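Local coordinates for DUF1116 domain-containing protein (Enterococcus faecalis, PDB 3CLQ), which is of unknown function but is probably related to AllG, a subunit of oxamate carbamoyltransferase, at residues K25-F31 / V115-E121; H99-G103 / T126-N130; E266-R270 / P404-F409. All blocks are in the same frame, centred on the assembly; numbering follows the deposited sequence.

Contact 1: K25-F31 / V115-E121; sequences KPILVGF and VHIIKNE
I27 and K119 face each other as a hydrogen-bonded antiparallel pair, I27 N to K119 O at 2.9 Å with an N-H...O angle of 167° and K119 N returning to I27 O. On one side of this pair E121 N bonds to K25 O; on the other I117 N reaches G30 O at 2.7 Å. Between L28 and G30 the register slips by one residue, because V29 N and G30 N both donate to I117 O. V29 N approaches nearly along the C=O axis (167°), whereas G30 N lies in the carbonyl plane on a lone pair, a longer bond of 3.3 Å. Two residues of 25-31 against one of 115-121 make a classic beta bulge, set between the two central strands of a four-stranded antiparallel sheet.

Side-chain polar contacts gather at the K25 end. N120 OD1 accepts from K25 N at 3.0 Å, the donor standing above the amide plane, while N120 ND2 is held by S24 OG and N125 OD1. K25 and E121 run side by side, and the bent lysine chain brings K25 NZ to E121 OE1 in a salt bridge of 3.1 Å, whose hydrogen bond is weak.

Much of the apolar contact follows the sheet face bearing P26, L28, F31, H116 and I118; elsewhere V29 CG2 meets I117 CG2. P26 CB meets I118 CG2 at 3.8 Å. L28 CD1 lies at the edge of the H116 imidazole, and F31 CE1 stands over one face of it, 3.8 Å from H116 CD2; the ring planes are inclined at 48°. H116 ND1 and NE2 bond to T129 O and T236 OG1, which probably fixes the rotation of the imidazole against F31.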
# COMPACT_ATOMS: atom_id res chain seq x y z
N LYS B 25 6.01 -18.38 -11.08
CA LYS B 25 5.74 -17.92 -9.75
C LYS B 25 7.07 -17.70 -9.05
O LYS B 25 7.56 -18.56 -8.34
CB LYS B 25 4.88 -18.93 -9.01
CG LYS B 25 3.72 -18.31 -8.26
CD LYS B 25 2.45 -19.19 -8.30
CE LYS B 25 2.45 -20.24 -7.22
NZ LYS B 25 2.76 -19.71 -5.85
N PRO B 26 7.64 -16.51 -9.24
CA PRO B 26 8.92 -16.08 -8.67
C PRO B 26 8.88 -16.00 -7.15
O PRO B 26 8.07 -15.23 -6.59
CB PRO B 26 9.09 -14.67 -9.23
CG PRO B 26 8.14 -14.59 -10.37
CD PRO B 26 7.01 -15.46 -10.05
N ILE B 27 9.74 -16.77 -6.49
CA ILE B 27 9.84 -16.78 -5.03
C ILE B 27 11.18 -16.22 -4.56
O ILE B 27 12.25 -16.65 -4.99
CB ILE B 27 9.68 -18.21 -4.45
CG1 ILE B 27 8.40 -18.87 -4.99
CG2 ILE B 27 9.69 -18.18 -2.90
CD1 ILE B 27 7.11 -18.13 -4.65
N LEU B 28 11.13 -15.23 -3.67
CA LEU B 28 12.36 -14.69 -3.14
C LEU B 28 12.81 -15.69 -2.12
O LEU B 28 12.13 -15.88 -1.10
CB LEU B 28 12.12 -13.35 -2.47
CG LEU B 28 13.34 -12.85 -1.71
CD1 LEU B 28 14.59 -12.80 -2.61
CD2 LEU B 28 13.05 -11.48 -1.19
N VAL B 29 13.95 -16.35 -2.40
CA VAL B 29 14.42 -17.39 -1.48
C VAL B 29 15.67 -17.06 -0.68
O VAL B 29 15.93 -17.67 0.36
CB VAL B 29 14.58 -18.79 -2.16
CG1 VAL B 29 13.26 -19.24 -2.76
CG2 VAL B 29 15.73 -18.81 -3.20
N GLY B 30 16.46 -16.09 -1.13
CA GLY B 30 17.69 -15.80 -0.41
C GLY B 30 18.38 -14.53 -0.87
O GLY B 30 17.87 -13.81 -1.74
N PHE B 31 19.53 -14.27 -0.25
CA PHE B 31 20.43 -13.18 -0.60
C PHE B 31 21.83 -13.69 -0.43
O PHE B 31 22.09 -14.49 0.46
CB PHE B 31 20.25 -12.00 0.35
CG PHE B 31 18.91 -11.33 0.26
CD1 PHE B 31 18.71 -10.26 -0.59
CD2 PHE B 31 17.85 -11.77 1.04
CE1 PHE B 31 17.47 -9.64 -0.66
CE2 PHE B 31 16.62 -11.14 0.98
CZ PHE B 31 16.42 -10.09 0.14
N VAL B 115 23.02 -9.84 -3.87
CA VAL B 115 21.89 -9.91 -4.80
C VAL B 115 20.71 -10.70 -4.21
O VAL B 115 20.93 -11.56 -3.37
CB VAL B 115 22.30 -10.54 -6.17
CG1 VAL B 115 23.17 -9.59 -6.96
CG2 VAL B 115 23.02 -11.89 -5.98
N HIS B 116 19.48 -10.37 -4.63
CA HIS B 116 18.28 -11.20 -4.35
C HIS B 116 18.44 -12.53 -5.08
O HIS B 116 18.85 -12.55 -6.23
CB HIS B 116 17.00 -10.61 -4.95
CG HIS B 116 16.68 -9.23 -4.49
ND1 HIS B 116 17.50 -8.15 -4.74
CD2 HIS B 116 15.58 -8.73 -3.87
CE1 HIS B 116 16.94 -7.05 -4.25
NE2 HIS B 116 15.78 -7.38 -3.72
N ILE B 117 18.10 -13.63 -4.44
CA ILE B 117 18.05 -14.87 -5.19
C ILE B 117 16.59 -15.26 -5.32
O ILE B 117 15.94 -15.57 -4.32
CB ILE B 117 18.76 -15.98 -4.47
CG1 ILE B 117 20.11 -15.50 -3.95
CG2 ILE B 117 18.95 -17.14 -5.40
CD1 ILE B 117 20.53 -16.19 -2.67
N ILE B 118 16.10 -15.24 -6.55
CA ILE B 118 14.68 -15.41 -6.84
C ILE B 118 14.52 -16.64 -7.72
O ILE B 118 15.14 -16.74 -8.75
CB ILE B 118 14.14 -14.17 -7.60
CG1 ILE B 118 14.15 -12.94 -6.70
CG2 ILE B 118 12.72 -14.39 -8.09
CD1 ILE B 118 13.95 -11.67 -7.48
N LYS B 119 13.67 -17.57 -7.32
CA LYS B 119 13.63 -18.86 -7.98
C LYS B 119 12.23 -19.09 -8.47
O LYS B 119 11.29 -18.81 -7.76
CB LYS B 119 14.03 -19.96 -7.01
CG LYS B 119 14.31 -21.31 -7.61
CD LYS B 119 14.92 -22.23 -6.55
CE LYS B 119 14.17 -23.59 -6.43
NZ LYS B 119 12.81 -23.41 -5.79
N ASN B 120 12.08 -19.58 -9.70
CA ASN B 120 10.75 -19.84 -10.22
C ASN B 120 10.11 -21.12 -9.65
O ASN B 120 10.56 -22.23 -9.94
CB ASN B 120 10.81 -19.93 -11.73
CG ASN B 120 9.45 -19.74 -12.37
OD1 ASN B 120 8.41 -19.99 -11.75
ND2 ASN B 120 9.45 -19.31 -13.64
N GLU B 121 9.06 -20.96 -8.85
CA GLU B 121 8.40 -22.11 -8.23
C GLU B 121 7.77 -23.04 -9.27
O GLU B 121 7.60 -24.24 -9.03
CB GLU B 121 7.34 -21.67 -7.21
CG GLU B 121 6.75 -22.80 -6.37
CD GLU B 121 5.58 -22.36 -5.46
OE1 GLU B 121 4.40 -22.36 -5.90
OE2 GLU B 121 5.83 -22.03 -4.28

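Contact 2: H99-G103 / T126-N130; sequences HDAVG and TAFTN
V102 N donates to F128 O at 3.0 Å, with an N-H...O angle of 145°. On the other side of A101, F128 N makes a weak bond to D100 O, bent to 134°. Together they bracket A101 and F128, whose CA atoms lie 4.3 Å apart, and define a single beta bridge: segment 99-103, part of a longer loop, attaches by it to strand 126-130, an outermost strand of a four-stranded antiparallel sheet. The end-to-end directions of the two segments differ by 39°, and the pairing reaches no further than this one bridge.

Two CA-H...O contacts reinforce the same carbonyls. A127 CA approaches D100 O at 3.1 Å, and A101 CA approaches F128 O, so each oxygen is met by a backbone N-H and a CA-H from successive residues.

At the bridge itself the A101 methyl rests against F128 CB, and the F128 ring, with CG beside its own backbone N (chi1 -53°), turns CD2 toward the loop, obliquely past D100 O and H99 O. V102 and T129 adjoin at the next position, but their modelled separation is too short to interpret. Outside partners hold both ends of this segment: H99 ND1 bonds to P39 O and H99 NE2 to S94 OG, while G103 N bonds to D306 OD1. Helix 234-247 lies against V102 and A127 through K242, and T129 OG1 bonds to P235 O. Near the start of the segment, the CB of D100 comes within 3.6 Å of T126 O.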
# COMPACT_ATOMS: atom_id res chain seq x y z
N HIS B 99 23.59 -13.23 -17.55
CA HIS B 99 23.86 -14.02 -16.35
C HIS B 99 22.60 -14.15 -15.52
O HIS B 99 22.64 -14.22 -14.30
CB HIS B 99 24.96 -13.38 -15.53
CG HIS B 99 26.29 -13.39 -16.22
ND1 HIS B 99 27.22 -14.38 -16.02
CD2 HIS B 99 26.83 -12.54 -17.12
CE1 HIS B 99 28.29 -14.13 -16.75
NE2 HIS B 99 28.08 -13.02 -17.43
N ASP B 100 21.46 -14.14 -16.21
CA ASP B 100 20.20 -14.38 -15.55
C ASP B 100 19.95 -13.35 -14.47
O ASP B 100 19.27 -13.63 -13.49
CB ASP B 100 20.17 -15.81 -14.97
CG ASP B 100 20.13 -16.88 -16.07
OD1 ASP B 100 19.71 -16.53 -17.20
OD2 ASP B 100 20.51 -18.04 -15.83
N ALA B 101 20.52 -12.16 -14.63
CA ALA B 101 20.25 -11.09 -13.67
C ALA B 101 19.62 -9.90 -14.39
O ALA B 101 19.48 -9.94 -15.60
CB ALA B 101 21.53 -10.67 -12.98
N VAL B 102 19.28 -8.85 -13.64
CA VAL B 102 18.92 -7.52 -14.21
C VAL B 102 19.43 -6.39 -13.32
O VAL B 102 19.58 -6.56 -12.11
CB VAL B 102 17.42 -7.32 -14.38
CG1 VAL B 102 16.90 -8.12 -15.56
CG2 VAL B 102 16.67 -7.68 -13.12
N GLY B 103 19.72 -5.23 -13.90
CA GLY B 103 20.31 -4.16 -13.12
C GLY B 103 19.62 -2.83 -13.31
O GLY B 103 19.38 -2.38 -14.46
N THR B 126 16.24 -19.52 -12.04
CA THR B 126 16.58 -18.49 -11.06
C THR B 126 16.96 -17.16 -11.74
O THR B 126 17.60 -17.15 -12.79
CB THR B 126 17.78 -18.95 -10.19
OG1 THR B 126 17.51 -20.21 -9.59
CG2 THR B 126 18.06 -17.94 -9.10
N ALA B 127 16.59 -16.05 -11.12
CA ALA B 127 17.11 -14.75 -11.55
C ALA B 127 17.76 -14.06 -10.38
O ALA B 127 17.60 -14.50 -9.24
CB ALA B 127 16.02 -13.91 -12.11
N PHE B 128 18.49 -12.99 -10.65
CA PHE B 128 19.20 -12.24 -9.62
C PHE B 128 19.13 -10.73 -9.90
O PHE B 128 19.13 -10.32 -11.07
CB PHE B 128 20.68 -12.63 -9.65
CG PHE B 128 20.94 -14.12 -9.56
CD1 PHE B 128 21.00 -14.76 -8.32
CD2 PHE B 128 21.16 -14.87 -10.71
CE1 PHE B 128 21.26 -16.13 -8.24
CE2 PHE B 128 21.40 -16.24 -10.63
CZ PHE B 128 21.45 -16.87 -9.39
N THR B 129 19.11 -9.92 -8.84
CA THR B 129 19.38 -8.47 -8.95
C THR B 129 20.01 -7.99 -7.69
O THR B 129 19.81 -8.58 -6.64
CB THR B 129 18.14 -7.55 -9.13
OG1 THR B 129 16.93 -8.18 -8.66
CG2 THR B 129 17.97 -7.16 -10.56
N ASN B 130 20.75 -6.89 -7.78
CA ASN B 130 21.36 -6.29 -6.61
C ASN B 130 20.30 -5.56 -5.83
O ASN B 130 19.12 -5.53 -6.22
CB ASN B 130 22.43 -5.29 -7.00
CG ASN B 130 21.84 -4.06 -7.61
OD1 ASN B 130 20.64 -3.83 -7.50
ND2 ASN B 130 22.67 -3.26 -8.28

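Contact 3: E266-R270 / P404-F409; sequences EFGIR and PPANVF
F267 lays one face of its ring against P404: P404 CB stands 3.9 Å from the ring centroid and 21° off the normal, a CH-pi contact. The atom is offset toward the rim, and its nearest ring carbon is F267 CE2, 3.6 Å away. The two side chains run alongside each other, F267 CG being anti to the backbone N (chi1 -154°), a turn that carries the ring alongside the proline. At the base of the same side chain, F267 CB meets the following residue, P405, whose CD lies 3.6 Å from it. P405 crosses the phenylalanine at a slant, so the two consecutive prolines divide the side chain between them, P404 at the ring and P405 at its base.

Two residues further along the strand, I269 also directs its side chain to 404-409. I269 CD1 and V408 CG1 meet tip to tip, and the same CD1 lies over one face of the F409 ring, 4.4 Å from F409 CE1. V408 sends its other methyl, CG2, toward F267 O. No hydrogen bond passes between the segments; the contacts are mainly between apolar side chains, of residues that are all buried.

The contact therefore packs the start of helix 407-419, with the proline pair leading into it, against one face of an antiparallel sheet. Within that sheet, strand 266-271 lies between 257-263 and 280-283: F267 and I269 also touch M260 on the first, and I269 reaches F280 on the second. F409 extends the packing to V374 and L375 of helix 371-377, while N407 ND2 bonds to T281 O of strand 280-283.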
# COMPACT_ATOMS: atom_id res chain seq x y z
N GLU B 266 22.37 2.35 -26.12
CA GLU B 266 21.57 1.52 -27.01
C GLU B 266 20.40 0.84 -26.33
O GLU B 266 20.44 0.51 -25.14
CB GLU B 266 22.42 0.41 -27.63
CG GLU B 266 23.42 0.86 -28.66
CD GLU B 266 23.79 -0.27 -29.61
OE1 GLU B 266 24.14 -1.37 -29.13
OE2 GLU B 266 23.73 -0.04 -30.83
N PHE B 267 19.35 0.60 -27.11
CA PHE B 267 18.23 -0.19 -26.65
C PHE B 267 18.34 -1.58 -27.26
O PHE B 267 18.72 -1.74 -28.44
CB PHE B 267 16.94 0.44 -27.10
CG PHE B 267 15.81 0.11 -26.25
CD1 PHE B 267 15.37 1.00 -25.29
CD2 PHE B 267 15.19 -1.13 -26.36
CE1 PHE B 267 14.29 0.67 -24.47
CE2 PHE B 267 14.12 -1.45 -25.55
CZ PHE B 267 13.68 -0.54 -24.62
N GLY B 268 18.02 -2.59 -26.45
CA GLY B 268 18.22 -3.97 -26.86
C GLY B 268 17.15 -4.93 -26.35
O GLY B 268 16.78 -4.93 -25.16
N ILE B 269 16.68 -5.78 -27.25
CA ILE B 269 15.66 -6.73 -26.91
C ILE B 269 16.03 -8.13 -27.35
O ILE B 269 16.92 -8.31 -28.15
CB ILE B 269 14.31 -6.32 -27.52
CG1 ILE B 269 14.35 -6.47 -29.04
CG2 ILE B 269 13.98 -4.89 -27.12
CD1 ILE B 269 13.00 -6.34 -29.71
N ARG B 270 15.33 -9.12 -26.79
CA ARG B 270 15.48 -10.51 -27.19
C ARG B 270 14.08 -11.00 -27.50
O ARG B 270 13.12 -10.50 -26.92
CB ARG B 270 16.09 -11.29 -26.04
CG ARG B 270 17.39 -10.67 -25.57
CD ARG B 270 18.16 -11.63 -24.74
NE ARG B 270 17.36 -11.96 -23.57
CZ ARG B 270 17.72 -12.83 -22.63
NH1 ARG B 270 18.89 -13.48 -22.72
NH2 ARG B 270 16.91 -13.04 -21.61
N PRO B 404 10.95 2.12 -27.06
CA PRO B 404 12.07 1.52 -27.77
C PRO B 404 12.05 2.13 -29.16
O PRO B 404 11.05 2.72 -29.54
CB PRO B 404 11.70 0.03 -27.84
CG PRO B 404 10.58 -0.16 -26.91
CD PRO B 404 9.86 1.15 -26.84
N PRO B 405 13.16 2.01 -29.92
CA PRO B 405 13.22 2.52 -31.29
C PRO B 405 12.60 1.56 -32.30
O PRO B 405 12.71 0.35 -32.16
CB PRO B 405 14.72 2.65 -31.53
CG PRO B 405 15.32 1.56 -30.72
CD PRO B 405 14.42 1.37 -29.51
N ALA B 406 11.97 2.09 -33.34
CA ALA B 406 11.23 1.25 -34.28
C ALA B 406 12.03 0.10 -34.88
O ALA B 406 11.51 -1.01 -35.00
CB ALA B 406 10.63 2.11 -35.39
N ASN B 407 13.28 0.37 -35.24
CA ASN B 407 14.10 -0.57 -36.04
C ASN B 407 14.26 -1.93 -35.38
O ASN B 407 14.27 -2.98 -36.03
CB ASN B 407 15.51 0.01 -36.34
CG ASN B 407 16.43 -0.02 -35.10
OD1 ASN B 407 16.22 0.73 -34.14
ND2 ASN B 407 17.41 -0.93 -35.11
N VAL B 408 14.42 -1.90 -34.07
CA VAL B 408 14.73 -3.11 -33.35
C VAL B 408 13.70 -4.23 -33.62
O VAL B 408 14.07 -5.41 -33.70
CB VAL B 408 14.92 -2.78 -31.86
CG1 VAL B 408 13.93 -3.52 -30.99
CG2 VAL B 408 16.37 -3.02 -31.48
N PHE B 409 12.44 -3.85 -33.82
CA PHE B 409 11.36 -4.79 -34.15
C PHE B 409 11.41 -5.30 -35.60
O PHE B 409 11.21 -6.49 -35.86
CB PHE B 409 10.01 -4.15 -33.83
CG PHE B 409 9.83 -3.85 -32.37
CD1 PHE B 409 9.23 -4.77 -31.52
CD2 PHE B 409 10.30 -2.67 -31.82
CE1 PHE B 409 9.08 -4.50 -30.18
CE2 PHE B 409 10.14 -2.39 -30.48
CZ PHE B 409 9.53 -3.31 -29.65

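In the fold
Contacts 1 and 2 belong to one sheet, with centres about 10 Å apart: strand 114-120 pairs with 26-33 on one side and with 126-130 on the other, through H116 N to T129 O and I118 O to A127 N, and the loop 99-103 joins at the far edge of 126-130. Contact 1 is partly buried, with a charged end at the surface; contact 2, its centre about 9 Å from that of the chain, is buried and joined by two backbone hydrogen bonds, one of them weak. Contact 3 is also buried but lies between a second sheet and helix 407-419, its centre about 28 Å from that of contact 1 and across the chain's centre; there, side-chain packing replaces strand pairing.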